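Local structure of TudS (Uncultured bacterium, 6Z96) at residues K4-A9 and R93-K98; I25-L30 and D140-L145; L40-E45 and E81-L86; G48-P53 and T73-R78. The protein catalyses the non-redox removal of sulfur from thiouracil, using a [4Fe-4S] cluster that probably takes up the released sulfur to form a [4Fe-5S] intermediate. All coordinates share one frame; numbering follows the deposited sequence. Where two conformers were deposited one is given.

Contact 1: residues K4-A9 and R93-K98; sequences KIIVSA and RFALLK. With SF4 (iron/sulfur cluster), chain C.
Phe94 sets its CB against Ile5 CG2 (3.9 Å), while its flat ring leads away from residues 4-9 towards Phe137 and Ala148; the two residues belong to the central strands of a four-stranded parallel sheet. Ile6 and Ala95 stand on one face of that sheet, with Ile6 CG2 pressed tightly against Ala95 CB (3.4 Å). Val7 and Leu96 occupy the other face, side by side and pointing the same way; there Leu96 reaches helix 142-151. Between the faces the backbones are joined by a hydrogen bond from Ile6 N to Phe94 O (3.2 Å). Leu96 then uses both its N and its O, giving a bond to Ile6 O (2.8 Å) and receiving one from Ser8 N.

At Ser8 the pairing passes from backbone to side chain. Ser8 OG lies beside its own backbone N (chi1 -75°) and accepts from Lys98 N at 2.9 Å, tying the two segments together at the iron-sulfur cluster. The Lys98 amine leaves for a salt bridge with Glu139. Ser8 CB lies 3.4 Å from cluster sulfur S1, and Lys98 CB lies 3.6 Å from S3.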
loop_
_atom_site.group_PDB
_atom_site.type_symbol
_atom_site.label_atom_id
_atom_site.label_comp_id
_atom_site.label_asym_id
_atom_site.label_seq_id
_atom_site.Cartn_x
_atom_site.Cartn_y
_atom_site.Cartn_z
ATOM N N LYS A 4 -7.032 7.905 12.187
ATOM C CA LYS A 4 -7.110 6.660 11.420
ATOM C C LYS A 4 -5.939 6.548 10.453
ATOM O O LYS A 4 -5.276 7.530 10.139
ATOM C CB LYS A 4 -8.405 6.612 10.602
ATOM C CG LYS A 4 -9.656 6.737 11.456
ATOM C CD LYS A 4 -10.854 6.683 10.561
ATOM C CE LYS A 4 -12.134 7.004 11.292
ATOM N NZ LYS A 4 -13.195 7.408 10.331
ATOM N N ILE A 5 -5.667 5.321 10.006
ATOM C CA ILE A 5 -4.642 5.094 9.005
ATOM C C ILE A 5 -5.259 4.298 7.859
ATOM O O ILE A 5 -6.273 3.620 8.050
ATOM C CB ILE A 5 -3.404 4.365 9.578
ATOM C CG1 ILE A 5 -3.694 2.895 9.930
ATOM C CG2 ILE A 5 -2.787 5.131 10.769
ATOM C CD1 ILE A 5 -2.405 2.089 10.295
ATOM N N ILE A 6 -4.598 4.345 6.689
ATOM C CA ILE A 6 -4.986 3.474 5.586
ATOM C C ILE A 6 -3.956 2.335 5.607
ATOM O O ILE A 6 -2.765 2.556 5.874
ATOM C CB ILE A 6 -5.010 4.254 4.255
ATOM C CG1 ILE A 6 -5.507 3.380 3.102
ATOM C CG2 ILE A 6 -3.664 4.833 3.913
ATOM C CD1 ILE A 6 -5.824 4.210 1.819
ATOM N N VAL A 7 -4.415 1.088 5.363
ATOM C CA VAL A 7 -3.529 -0.073 5.429
ATOM C C VAL A 7 -3.725 -0.950 4.216
ATOM O O VAL A 7 -4.860 -1.242 3.881
ATOM C CB VAL A 7 -3.847 -0.935 6.685
ATOM C CG1 VAL A 7 -2.859 -2.092 6.839
ATOM C CG2 VAL A 7 -3.872 -0.084 7.955
ATOM N N SER A 8 -2.636 -1.428 3.584
ATOM C CA SER A 8 -2.746 -2.398 2.475
ATOM C C SER A 8 -3.614 -3.581 2.935
ATOM O O SER A 8 -3.344 -4.164 3.985
ATOM C CB SER A 8 -1.369 -2.966 2.146
ATOM O OG SER A 8 -0.594 -2.009 1.450
ATOM N N ALA A 9 -4.677 -3.881 2.188
ATOM C CA ALA A 9 -5.625 -4.912 2.614
ATOM C C ALA A 9 -4.976 -6.270 2.837
ATOM O O ALA A 9 -5.407 -7.022 3.729
ATOM C CB ALA A 9 -6.781 -5.020 1.617
ATOM N N ARG A 93 -3.477 10.886 7.471
ATOM C CA ARG A 93 -2.162 11.395 7.128
ATOM C C ARG A 93 -1.045 10.338 7.246
ATOM O O ARG A 93 0.119 10.674 7.058
ATOM C CB ARG A 93 -1.839 12.671 7.946
ATOM C CG ARG A 93 -2.100 12.548 9.418
ATOM C CD ARG A 93 -2.535 13.871 10.083
ATOM N NE ARG A 93 -1.438 14.798 10.337
ATOM C CZ ARG A 93 -1.268 15.464 11.478
ATOM N NH1 ARG A 93 -0.255 16.308 11.615
ATOM N NH2 ARG A 93 -2.101 15.276 12.497
ATOM N N PHE A 94 -1.401 9.068 7.565
ATOM C CA PHE A 94 -0.437 7.973 7.684
ATOM C C PHE A 94 -0.948 6.750 6.916
ATOM O O PHE A 94 -2.136 6.443 6.969
ATOM C CB PHE A 94 -0.260 7.552 9.152
ATOM C CG PHE A 94 0.224 8.666 10.053
ATOM C CD1 PHE A 94 1.556 9.018 10.088
ATOM C CD2 PHE A 94 -0.661 9.361 10.855
ATOM C CE1 PHE A 94 2.002 10.053 10.915
ATOM C CE2 PHE A 94 -0.211 10.386 11.694
ATOM C CZ PHE A 94 1.119 10.707 11.724
ATOM N N ALA A 95 -0.025 6.028 6.265
ATOM C CA ALA A 95 -0.362 4.802 5.549
ATOM C C ALA A 95 0.594 3.695 5.938
ATOM O O ALA A 95 1.784 3.935 6.114
ATOM C CB ALA A 95 -0.286 5.034 4.043
ATOM N N LEU A 96 0.075 2.473 6.071
ATOM C CA LEU A 96 0.897 1.294 6.333
ATOM C C LEU A 96 0.710 0.433 5.086
ATOM O O LEU A 96 -0.349 -0.170 4.909
ATOM C CB LEU A 96 0.394 0.547 7.573
ATOM C CG LEU A 96 0.987 -0.842 7.821
ATOM C CD1 LEU A 96 2.508 -0.811 7.868
ATOM C CD2 LEU A 96 0.403 -1.460 9.108
ATOM N N LEU A 97 1.721 0.409 4.221
ATOM C CA LEU A 97 1.601 -0.279 2.940
ATOM C C LEU A 97 2.615 -1.390 2.789
ATOM O O LEU A 97 3.705 -1.323 3.339
ATOM C CB LEU A 97 1.736 0.734 1.786
ATOM C CG LEU A 97 0.741 1.893 1.786
ATOM C CD1 LEU A 97 0.923 2.756 0.480
ATOM C CD2 LEU A 97 -0.721 1.416 1.874
ATOM N N LYS A 98 2.254 -2.419 2.006
ATOM C CA LYS A 98 3.094 -3.604 1.805
ATOM C C LYS A 98 4.386 -3.339 1.027
ATOM O O LYS A 98 4.375 -2.875 -0.104
ATOM C CB LYS A 98 2.247 -4.691 1.086
ATOM C CG LYS A 98 3.027 -5.949 0.708
ATOM C CD LYS A 98 3.341 -6.788 1.951
ATOM C CE LYS A 98 4.351 -7.870 1.604
ATOM N NZ LYS A 98 5.748 -7.335 1.575
HETATM FE FE1 SF4 C . -0.896 -5.803 -3.657
HETATM FE FE2 SF4 C . -1.477 -5.775 -1.017
HETATM FE FE3 SF4 C . -3.323 -4.811 -2.819
HETATM FE FE4 SF4 C . -1.029 -3.402 -2.268
HETATM S S1 SF4 C . -2.794 -3.869 -0.841
HETATM S S2 SF4 C . -1.919 -3.761 -4.332
HETATM S S3 SF4 C . 0.496 -5.121 -1.992
HETATM S S4 SF4 C . -2.573 -6.989 -2.589
HETATM O O HOH W 1 -4.098 9.848 10.145
#

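Contact 2: residues I25-L30 and D140-L145; sequences IVSNWL and DQLPEL
Trp29 and Leu145 both hold CG anti to the backbone N (chi1 172° and 168°), and in these conformations the indole and the leucine branch meet at about a right angle where the first turns of two helices pack together. Trp29 CH2 does most of the touching, with Leu145 CD2 and Leu145 CG each 3.7 Å away. Leu145 CD2 comes up obliquely to the indole and also lies close to Trp29 CZ3.

One turn back along its helix, Leu142 splits its two methyls between different neighbours. Its CD2 reaches the same six-membered ring at Trp29 CZ3, a looser 4.3 Å. Its CD1 points instead at the chain leading into the other helix, 3.9 Å from Ser27 OG and 4.4 Å from Ile25 CD1. Apolar contact therefore runs continuously from Ile25 through Leu142 to the indole and Leu145, and Trp29 carries it further along helix 142-151 to Ala146 and Leu149. On the sheet side, Leu96 receives Leu30, Leu142 and Leu145, so that the contact joins both helix starts to the same face of the parallel sheet.

Each helix start has its own polar arrangement. Gln141 stands at the N-cap of helix 142-151, and its OE1 bonds Ser138 N; the first turn closes with Leu145 N on Gln141 O. Ser27 is the N-cap of the partner helix: although its OG is brushed by the Leu142 methyl, it accepts a nearly straight bond from Leu30 N, 3.0 Å long with 167° at the hydrogen.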
loop_
_atom_site.group_PDB
_atom_site.type_symbol
_atom_site.label_atom_id
_atom_site.label_comp_id
_atom_site.label_asym_id
_atom_site.label_seq_id
_atom_site.Cartn_x
_atom_site.Cartn_y
_atom_site.Cartn_z
ATOM N N ILE A 25 -0.030 -9.779 8.838
ATOM C CA ILE A 25 1.084 -9.652 9.764
ATOM C C ILE A 25 0.628 -9.831 11.203
ATOM O O ILE A 25 -0.514 -9.516 11.558
ATOM C CB ILE A 25 1.891 -8.361 9.531
ATOM C CG1 ILE A 25 0.956 -7.141 9.510
ATOM C CG2 ILE A 25 2.698 -8.491 8.227
ATOM C CD1 ILE A 25 1.605 -5.766 9.064
ATOM N N VAL A 26 1.520 -10.360 12.024
ATOM C CA VAL A 26 1.222 -10.620 13.411
ATOM C C VAL A 26 1.630 -9.387 14.171
ATOM O O VAL A 26 2.809 -9.052 14.209
ATOM C CB VAL A 26 1.952 -11.874 13.911
ATOM C CG1 VAL A 26 1.592 -12.136 15.369
ATOM C CG2 VAL A 26 1.600 -13.071 13.026
ATOM N N SER A 27 0.655 -8.673 14.701
ATOM C CA SER A 27 0.910 -7.436 15.400
ATOM C C SER A 27 -0.216 -7.142 16.355
ATOM O O SER A 27 -1.336 -6.856 15.929
ATOM C CB SER A 27 1.054 -6.292 14.396
ATOM O OG SER A 27 1.094 -5.032 15.039
ATOM N N ASN A 28 0.086 -7.147 17.657
ATOM C CA ASN A 28 -0.922 -6.800 18.661
ATOM C C ASN A 28 -1.397 -5.351 18.476
ATOM O O ASN A 28 -2.575 -5.042 18.646
ATOM C CB ASN A 28 -0.356 -6.986 20.076
ATOM C CG ASN A 28 -0.045 -8.424 20.413
ATOM O OD1 ASN A 28 -0.656 -9.350 19.878
ATOM N ND2 ASN A 28 0.925 -8.646 21.299
ATOM N N TRP A 29 -0.462 -4.456 18.132
ATOM C CA TRP A 29 -0.782 -3.060 17.921
ATOM C C TRP A 29 -1.767 -2.898 16.750
ATOM O O TRP A 29 -2.766 -2.203 16.898
ATOM C CB TRP A 29 0.507 -2.248 17.679
ATOM C CG TRP A 29 0.247 -0.829 17.276
ATOM C CD1 TRP A 29 -0.052 0.219 18.093
ATOM C CD2 TRP A 29 0.253 -0.310 15.938
ATOM N NE1 TRP A 29 -0.267 1.351 17.347
ATOM C CE2 TRP A 29 -0.072 1.057 16.020
ATOM C CE3 TRP A 29 0.514 -0.869 14.676
ATOM C CZ2 TRP A 29 -0.208 1.859 14.883
ATOM C CZ3 TRP A 29 0.395 -0.066 13.555
ATOM C CH2 TRP A 29 0.030 1.278 13.665
ATOM N N LEU A 30 -1.481 -3.527 15.603
ATOM C CA LEU A 30 -2.355 -3.385 14.433
ATOM C C LEU A 30 -3.710 -4.022 14.710
ATOM O O LEU A 30 -4.727 -3.452 14.335
ATOM C CB LEU A 30 -1.704 -4.005 13.189
ATOM C CG LEU A 30 -2.503 -3.832 11.886
ATOM C CD1 LEU A 30 -2.765 -2.350 11.573
ATOM C CD2 LEU A 30 -1.751 -4.446 10.735
ATOM N N ASP A 140 7.791 -3.328 7.886
ATOM C CA ASP A 140 9.072 -3.425 8.610
ATOM C C ASP A 140 9.306 -2.182 9.502
ATOM O O ASP A 140 10.363 -2.082 10.145
ATOM C CB ASP A 140 10.234 -3.490 7.612
ATOM C CG ASP A 140 10.153 -4.676 6.664
ATOM O OD1 ASP A 140 9.746 -5.762 7.110
ATOM O OD2 ASP A 140 10.483 -4.506 5.473
ATOM N N GLN A 141 8.350 -1.226 9.537
ATOM C CA GLN A 141 8.460 0.032 10.270
ATOM C C GLN A 141 7.263 0.232 11.212
ATOM O O GLN A 141 6.870 1.372 11.451
ATOM C CB GLN A 141 8.536 1.205 9.275
ATOM C CG GLN A 141 9.698 1.066 8.324
ATOM C CD GLN A 141 9.685 2.151 7.297
ATOM O OE1 GLN A 141 8.742 2.289 6.508
ATOM N NE2 GLN A 141 10.744 2.946 7.268
ATOM N N LEU A 142 6.690 -0.857 11.745
ATOM C CA LEU A 142 5.553 -0.740 12.662
ATOM C C LEU A 142 5.871 0.087 13.900
ATOM O O LEU A 142 5.020 0.890 14.273
ATOM C CB LEU A 142 4.962 -2.098 13.073
ATOM C CG LEU A 142 4.401 -2.915 11.940
ATOM C CD1 LEU A 142 3.870 -4.239 12.450
ATOM C CD2 LEU A 142 3.279 -2.199 11.256
ATOM N N PRO A 143 7.066 -0.043 14.529
ATOM C CA PRO A 143 7.334 0.781 15.725
ATOM C C PRO A 143 7.295 2.268 15.404
ATOM O O PRO A 143 6.712 3.051 16.148
ATOM C CB PRO A 143 8.736 0.326 16.168
ATOM C CG PRO A 143 8.886 -1.079 15.630
ATOM C CD PRO A 143 8.184 -0.974 14.261
ATOM N N GLU A 144 7.886 2.654 14.265
ATOM C CA GLU A 144 7.942 4.042 13.837
ATOM C C GLU A 144 6.532 4.582 13.522
ATOM O O GLU A 144 6.184 5.715 13.880
ATOM C CB GLU A 144 8.875 4.152 12.612
ATOM C CG GLU A 144 10.324 3.796 12.912
ATOM C CD GLU A 144 10.780 2.365 12.667
ATOM O OE1 GLU A 144 9.982 1.423 12.866
ATOM O OE2 GLU A 144 11.972 2.182 12.329
ATOM N N LEU A 145 5.704 3.775 12.814
ATOM C CA LEU A 145 4.346 4.206 12.498
ATOM C C LEU A 145 3.522 4.361 13.787
ATOM O O LEU A 145 2.791 5.344 13.980
ATOM C CB LEU A 145 3.693 3.149 11.563
ATOM C CG LEU A 145 2.188 3.301 11.374
ATOM C CD1 LEU A 145 1.827 4.667 10.755
ATOM C CD2 LEU A 145 1.645 2.164 10.511
#

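Contact 3: residues L40-E45 and E81-L86; sequences LAFCPE and ELALGL. With SF4 (iron/sulfur cluster), chain C; EDO (1,2-ethanediol), chain E.
Phe42 and Ala83 form the tight part of this contact, in which a phenyl ring from strand 39-42 is laid against helix 73-90. Phe42 sets out toward the helix from its CA, and CG stands anti to the backbone N (chi1 -173°). Ala83 CA sits over one face of the ring, 4.0 Å from its centroid and 28° off the normal, in a CH-pi contact. The alanine methyl presses closely too, with CB 3.5 Å from Phe42 CE1. At the tip, Phe42 CZ meets Leu82 CB at 3.8 Å, while Leu86 slides past the ring in the opposite direction and brings its CD2 to 4.1 Å from Phe42 CD2.

Away from the ring the packing is looser. Leu40 and Leu86 only graze each other, CD1 to CD1 at 4.5 Å, and beyond the ring tip Leu82 is exposed to solvent.

Phe42 already borders the cluster pocket, and the next residue, Cys43, binds the cluster: its SG holds iron FE3 at 2.3 Å and also caps the short helix 44-47. Glu45 packs against cluster sulfur S2, with CD 3.4 Å from it, and touches the bound hydrosulfuric acid; its carboxylate is held by Arg54 and Ser103, and OE1 also accepts from an ethanediol hydroxyl.

Strand 40-42 and helix segment 81-86 run nearly antiparallel (167°), their axes 10.5 Å apart at closest approach. Helix 73-90 packs over strand 39-42, one of the two edge strands of the sheet, which bonds to strand 5-8; helix 124-131 adjoins Ala83 and Pro44 through Thr125.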
loop_
_atom_site.group_PDB
_atom_site.type_symbol
_atom_site.label_atom_id
_atom_site.label_comp_id
_atom_site.label_asym_id
_atom_site.label_seq_id
_atom_site.Cartn_x
_atom_site.Cartn_y
_atom_site.Cartn_z
ATOM N N LEU A 40 -8.161 1.399 8.129
ATOM C CA LEU A 40 -9.007 1.248 6.954
ATOM C C LEU A 40 -8.314 0.462 5.879
ATOM O O LEU A 40 -7.314 0.900 5.333
ATOM C CB LEU A 40 -9.439 2.617 6.419
ATOM C CG LEU A 40 -10.219 3.532 7.396
ATOM C CD1 LEU A 40 -10.773 4.729 6.656
ATOM C CD2 LEU A 40 -11.385 2.785 8.070
ATOM N N ALA A 41 -8.858 -0.702 5.565
ATOM C CA ALA A 41 -8.260 -1.587 4.569
ATOM C C ALA A 41 -8.435 -1.024 3.187
ATOM O O ALA A 41 -9.521 -0.583 2.845
ATOM C CB ALA A 41 -8.966 -2.935 4.634
ATOM N N PHE A 42 -7.381 -1.133 2.365
ATOM C CA PHE A 42 -7.494 -0.647 0.992
ATOM C C PHE A 42 -6.534 -1.413 0.135
ATOM O O PHE A 42 -5.385 -1.594 0.523
ATOM C CB PHE A 42 -7.170 0.869 0.928
ATOM C CG PHE A 42 -7.441 1.452 -0.441
ATOM C CD1 PHE A 42 -6.411 1.639 -1.351
ATOM C CD2 PHE A 42 -8.727 1.761 -0.834
ATOM C CE1 PHE A 42 -6.663 2.116 -2.632
ATOM C CE2 PHE A 42 -8.975 2.270 -2.118
ATOM C CZ PHE A 42 -7.933 2.440 -2.999
ATOM N N CYS A 43 -6.992 -1.834 -1.063
ATOM C CA CYS A 43 -6.078 -2.483 -2.013
ATOM C C CYS A 43 -6.131 -1.668 -3.300
ATOM O O CYS A 43 -7.119 -1.736 -4.019
ATOM C CB CYS A 43 -6.473 -3.932 -2.306
ATOM S SG CYS A 43 -5.489 -4.662 -3.636
ATOM N N PRO A 44 -5.066 -0.945 -3.637
ATOM C CA PRO A 44 -5.094 -0.130 -4.861
ATOM C C PRO A 44 -5.342 -0.924 -6.137
ATOM O O PRO A 44 -6.025 -0.419 -7.025
ATOM C CB PRO A 44 -3.689 0.506 -4.892
ATOM C CG PRO A 44 -3.238 0.516 -3.422
ATOM C CD PRO A 44 -3.844 -0.731 -2.827
ATOM N N GLU A 45 -4.785 -2.149 -6.241
ATOM C CA GLU A 45 -4.954 -2.890 -7.491
ATOM C C GLU A 45 -6.380 -3.353 -7.694
ATOM O O GLU A 45 -6.907 -3.246 -8.809
ATOM C CB GLU A 45 -3.944 -4.007 -7.618
ATOM C CG GLU A 45 -2.586 -3.384 -7.849
ATOM C CD GLU A 45 -1.398 -4.309 -7.650
ATOM O OE1 GLU A 45 -1.572 -5.533 -7.861
ATOM O OE2 GLU A 45 -0.288 -3.823 -7.323
ATOM N N GLU A 81 -4.996 6.965 -7.093
ATOM C CA GLU A 81 -5.854 8.140 -6.900
ATOM C C GLU A 81 -6.981 7.853 -5.945
ATOM O O GLU A 81 -7.352 8.728 -5.150
ATOM C CB GLU A 81 -6.377 8.599 -8.248
ATOM C CG GLU A 81 -7.196 9.877 -8.178
ATOM C CD GLU A 81 -6.482 11.164 -7.798
ATOM O OE1 GLU A 81 -7.181 12.074 -7.299
ATOM O OE2 GLU A 81 -5.247 11.274 -7.986
ATOM N N LEU A 82 -7.528 6.621 -5.980
ATOM C CA LEU A 82 -8.602 6.261 -5.049
ATOM C C LEU A 82 -8.057 6.158 -3.615
ATOM O O LEU A 82 -8.763 6.516 -2.660
ATOM C CB LEU A 82 -9.256 4.959 -5.485
ATOM C CG LEU A 82 -10.130 5.128 -6.708
ATOM C CD1 LEU A 82 -10.518 3.766 -7.266
ATOM C CD2 LEU A 82 -11.391 5.953 -6.373
ATOM N N ALA A 83 -6.802 5.706 -3.444
ATOM C CA ALA A 83 -6.198 5.668 -2.094
ATOM C C ALA A 83 -6.073 7.099 -1.555
ATOM O O ALA A 83 -6.441 7.368 -0.414
ATOM C CB ALA A 83 -4.826 5.001 -2.135
ATOM N N LEU A 84 -5.623 8.017 -2.405
ATOM C CA LEU A 84 -5.507 9.428 -2.020
ATOM C C LEU A 84 -6.891 9.995 -1.682
ATOM O O LEU A 84 -7.031 10.696 -0.684
ATOM C CB LEU A 84 -4.872 10.228 -3.172
ATOM C CG LEU A 84 -4.791 11.728 -2.919
ATOM C CD1 LEU A 84 -3.870 12.023 -1.759
ATOM C CD2 LEU A 84 -4.323 12.471 -4.153
ATOM N N GLY A 85 -7.901 9.667 -2.489
ATOM C CA GLY A 85 -9.266 10.138 -2.253
ATOM C C GLY A 85 -9.808 9.687 -0.920
ATOM O O GLY A 85 -10.481 10.467 -0.235
ATOM N N LEU A 86 -9.514 8.433 -0.526
ATOM C CA LEU A 86 -9.971 7.926 0.760
ATOM C C LEU A 86 -9.260 8.683 1.891
ATOM O O LEU A 86 -9.900 9.070 2.875
ATOM C CB LEU A 86 -9.697 6.417 0.854
ATOM C CG LEU A 86 -10.055 5.763 2.162
ATOM C CD1 LEU A 86 -11.548 5.807 2.376
ATOM C CD2 LEU A 86 -9.565 4.329 2.214
HETATM FE FE1 SF4 C . -0.896 -5.803 -3.657
HETATM FE FE2 SF4 C . -1.477 -5.775 -1.017
HETATM FE FE3 SF4 C . -3.323 -4.811 -2.819
HETATM FE FE4 SF4 C . -1.029 -3.402 -2.268
HETATM S S1 SF4 C . -2.794 -3.869 -0.841
HETATM S S2 SF4 C . -1.919 -3.761 -4.332
HETATM S S3 SF4 C . 0.496 -5.121 -1.992
HETATM S S4 SF4 C . -2.573 -6.989 -2.589
HETATM C C1 EDO E . -0.175 -7.326 -10.086
HETATM O O1 EDO E . 0.646 -6.466 -9.309
HETATM C C2 EDO E . -0.903 -6.594 -11.148
HETATM O O2 EDO E . -1.495 -7.457 -12.117
#

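Contact 4: residues G48-P53 and T73-R78; sequences GGLPTP and TAEFDR
Leu50 crosses Glu75 and Phe76 at about right angles, filling the angle between a loop and the first turns of helix 73-90. Its CG lies beside the backbone N, and both methyls touch the helix. Leu50 CG rests on Glu75 CB at 3.7 Å. One methyl, CD1, comes obliquely to the phenyl ring, 3.7 Å from Phe76 CE1, while CD2 meets Glu75 CG.

The helix side chains adapt to the loop in different ways. Glu75 starts towards it, but a bend at chi2 (79°) turns CD aside, and what meets the loop is its aliphatic part: CG is 3.4 Å from Gly48 O. The carboxylate end leads away. Phe76 does the reverse, setting out away from the loop and coming back with its ring. Arg78 runs out extended through CD and then bends at chi3; its methylenes pass alongside Gly48, with CD 3.7 Å from Gly48 O, and the guanidinium continues beyond.

Gly48 itself, without a side chain, lets the two backbones come together. Its CA lies 3.4 Å from Glu75 O in a CH...O contact, with 150° at the hydrogen.

Phe76 also touches Glu45, Pro102 and Ser103, and so backs the wall of the cluster pocket, its side chain about 6 Å from the cluster at nearest atoms. The loop's departure is a classic helix C-terminus: helix 44-47 ends in a Schellman motif, with Gly49 at positive phi (105°), and Leu50 follows as the apolar residue that packs on the next helix.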
loop_
_atom_site.group_PDB
_atom_site.type_symbol
_atom_site.label_atom_id
_atom_site.label_comp_id
_atom_site.label_asym_id
_atom_site.label_seq_id
_atom_site.Cartn_x
_atom_site.Cartn_y
_atom_site.Cartn_z
ATOM N N GLY A 48 -8.542 -0.334 -8.378
ATOM C CA GLY A 48 -8.258 0.134 -9.734
ATOM C C GLY A 48 -8.877 -0.717 -10.828
ATOM O O GLY A 48 -8.793 -0.358 -12.006
ATOM N N GLY A 49 -9.496 -1.852 -10.449
ATOM C CA GLY A 49 -10.209 -2.712 -11.388
ATOM C C GLY A 49 -9.532 -4.000 -11.795
ATOM O O GLY A 49 -10.049 -4.707 -12.675
ATOM N N LEU A 50 -8.392 -4.343 -11.151
ATOM C CA LEU A 50 -7.709 -5.580 -11.513
ATOM C C LEU A 50 -8.336 -6.768 -10.757
ATOM O O LEU A 50 -8.902 -6.624 -9.670
ATOM C CB LEU A 50 -6.221 -5.473 -11.207
ATOM C CG LEU A 50 -5.495 -4.414 -12.049
ATOM C CD1 LEU A 50 -4.096 -4.167 -11.502
ATOM C CD2 LEU A 50 -5.430 -4.827 -13.488
ATOM N N PRO A 51 -8.314 -7.949 -11.407
ATOM C CA PRO A 51 -8.910 -9.137 -10.790
ATOM C C PRO A 51 -7.976 -9.802 -9.774
ATOM O O PRO A 51 -6.825 -9.388 -9.602
ATOM C CB PRO A 51 -9.140 -10.043 -12.011
ATOM C CG PRO A 51 -7.896 -9.798 -12.858
ATOM C CD PRO A 51 -7.685 -8.268 -12.710
ATOM N N THR A 52 -8.478 -10.844 -9.072
ATOM C CA THR A 52 -7.660 -11.609 -8.131
ATOM C C THR A 52 -7.944 -13.083 -8.437
ATOM O O THR A 52 -9.087 -13.523 -8.278
ATOM C CB THR A 52 -8.060 -11.316 -6.699
ATOM O OG1 THR A 52 -7.935 -9.909 -6.468
ATOM C CG2 THR A 52 -7.160 -12.053 -5.725
ATOM N N PRO A 53 -6.978 -13.863 -8.923
ATOM C CA PRO A 53 -5.577 -13.533 -9.154
ATOM C C PRO A 53 -5.358 -12.651 -10.378
ATOM O O PRO A 53 -6.258 -12.417 -11.188
ATOM C CB PRO A 53 -4.943 -14.926 -9.331
ATOM C CG PRO A 53 -6.043 -15.678 -10.077
ATOM C CD PRO A 53 -7.268 -15.270 -9.315
ATOM N N THR A 73 -0.879 0.312 -16.341
ATOM C CA THR A 73 -0.667 1.582 -15.643
ATOM C C THR A 73 -1.999 2.258 -15.358
ATOM O O THR A 73 -2.158 2.859 -14.305
ATOM C CB THR A 73 0.177 2.553 -16.483
ATOM O OG1 THR A 73 1.290 1.860 -17.074
ATOM C CG2 THR A 73 0.714 3.699 -15.640
ATOM N N ALA A 74 -2.982 2.153 -16.276
ATOM C CA ALA A 74 -4.268 2.818 -16.047
ATOM C C ALA A 74 -4.921 2.385 -14.720
ATOM O O ALA A 74 -5.422 3.214 -13.954
ATOM C CB ALA A 74 -5.217 2.551 -17.208
ATOM N N GLU A 75 -4.885 1.083 -14.447
ATOM C CA GLU A 75 -5.495 0.546 -13.238
ATOM C C GLU A 75 -4.670 0.893 -12.009
ATOM O O GLU A 75 -5.225 1.211 -10.967
ATOM C CB GLU A 75 -5.625 -0.977 -13.385
ATOM C CG GLU A 75 -6.664 -1.368 -14.440
ATOM C CD GLU A 75 -6.243 -1.289 -15.903
ATOM O OE1 GLU A 75 -5.026 -1.186 -16.182
ATOM O OE2 GLU A 75 -7.142 -1.300 -16.780
ATOM N N PHE A 76 -3.344 0.854 -12.138
ATOM C CA PHE A 76 -2.474 1.217 -11.010
ATOM C C PHE A 76 -2.675 2.690 -10.642
ATOM O O PHE A 76 -2.724 3.023 -9.462
ATOM C CB PHE A 76 -1.000 0.974 -11.360
ATOM C CG PHE A 76 -0.570 -0.432 -11.044
ATOM C CD1 PHE A 76 -1.069 -1.500 -11.765
ATOM C CD2 PHE A 76 0.303 -0.686 -10.001
ATOM C CE1 PHE A 76 -0.697 -2.801 -11.453
ATOM C CE2 PHE A 76 0.683 -1.988 -9.696
ATOM C CZ PHE A 76 0.182 -3.034 -10.425
ATOM N N ASP A 77 -2.786 3.566 -11.656
ATOM C CA ASP A 77 -2.954 5.006 -11.389
ATOM C C ASP A 77 -4.331 5.288 -10.808
ATOM O O ASP A 77 -4.461 6.113 -9.904
ATOM C CB ASP A 77 -2.740 5.813 -12.676
ATOM C CG ASP A 77 -1.295 5.855 -13.164
ATOM O OD1 ASP A 77 -0.389 5.451 -12.396
ATOM O OD2 ASP A 77 -1.065 6.306 -14.321
ATOM N N ARG A 78 -5.371 4.575 -11.272
ATOM C CA ARG A 78 -6.705 4.719 -10.696
ATOM C C ARG A 78 -6.696 4.318 -9.231
ATOM O O ARG A 78 -7.256 5.026 -8.396
ATOM C CB ARG A 78 -7.717 3.866 -11.489
ATOM C CG ARG A 78 -9.099 3.847 -10.795
ATOM C CD ARG A 78 -10.155 3.090 -11.598
ATOM N NE ARG A 78 -10.837 4.025 -12.489
ATOM C CZ ARG A 78 -11.896 3.712 -13.235
ATOM N NH1 ARG A 78 -12.392 2.481 -13.213
ATOM N NH2 ARG A 78 -12.468 4.631 -14.000
#

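Overall arrangement
Contact 1 is the centre of the arrangement, pairing the two inner strands of the parallel sheet. Between centres, contact 2 is about 11 Å from it, on the Val7/Leu96 face, and contact 3 about 9 Å, extending the sheet to strand 39-42 and covering the other face. Contacts 3 and 4 share helix 73-90; their centres are about 12 Å apart. The centres of contacts 2 and 4 are about 27 Å apart, on opposite sides of the chain's centre. Along the chain, contact 4 nests in contact 3, and both nest inside contacts 1 and 2, whose segments alternate. The C-terminal strand ends, with Ser8, Lys98 and Cys43, line the cluster pocket, while contact 2 packs on the sheet's other flank, away from contact 4.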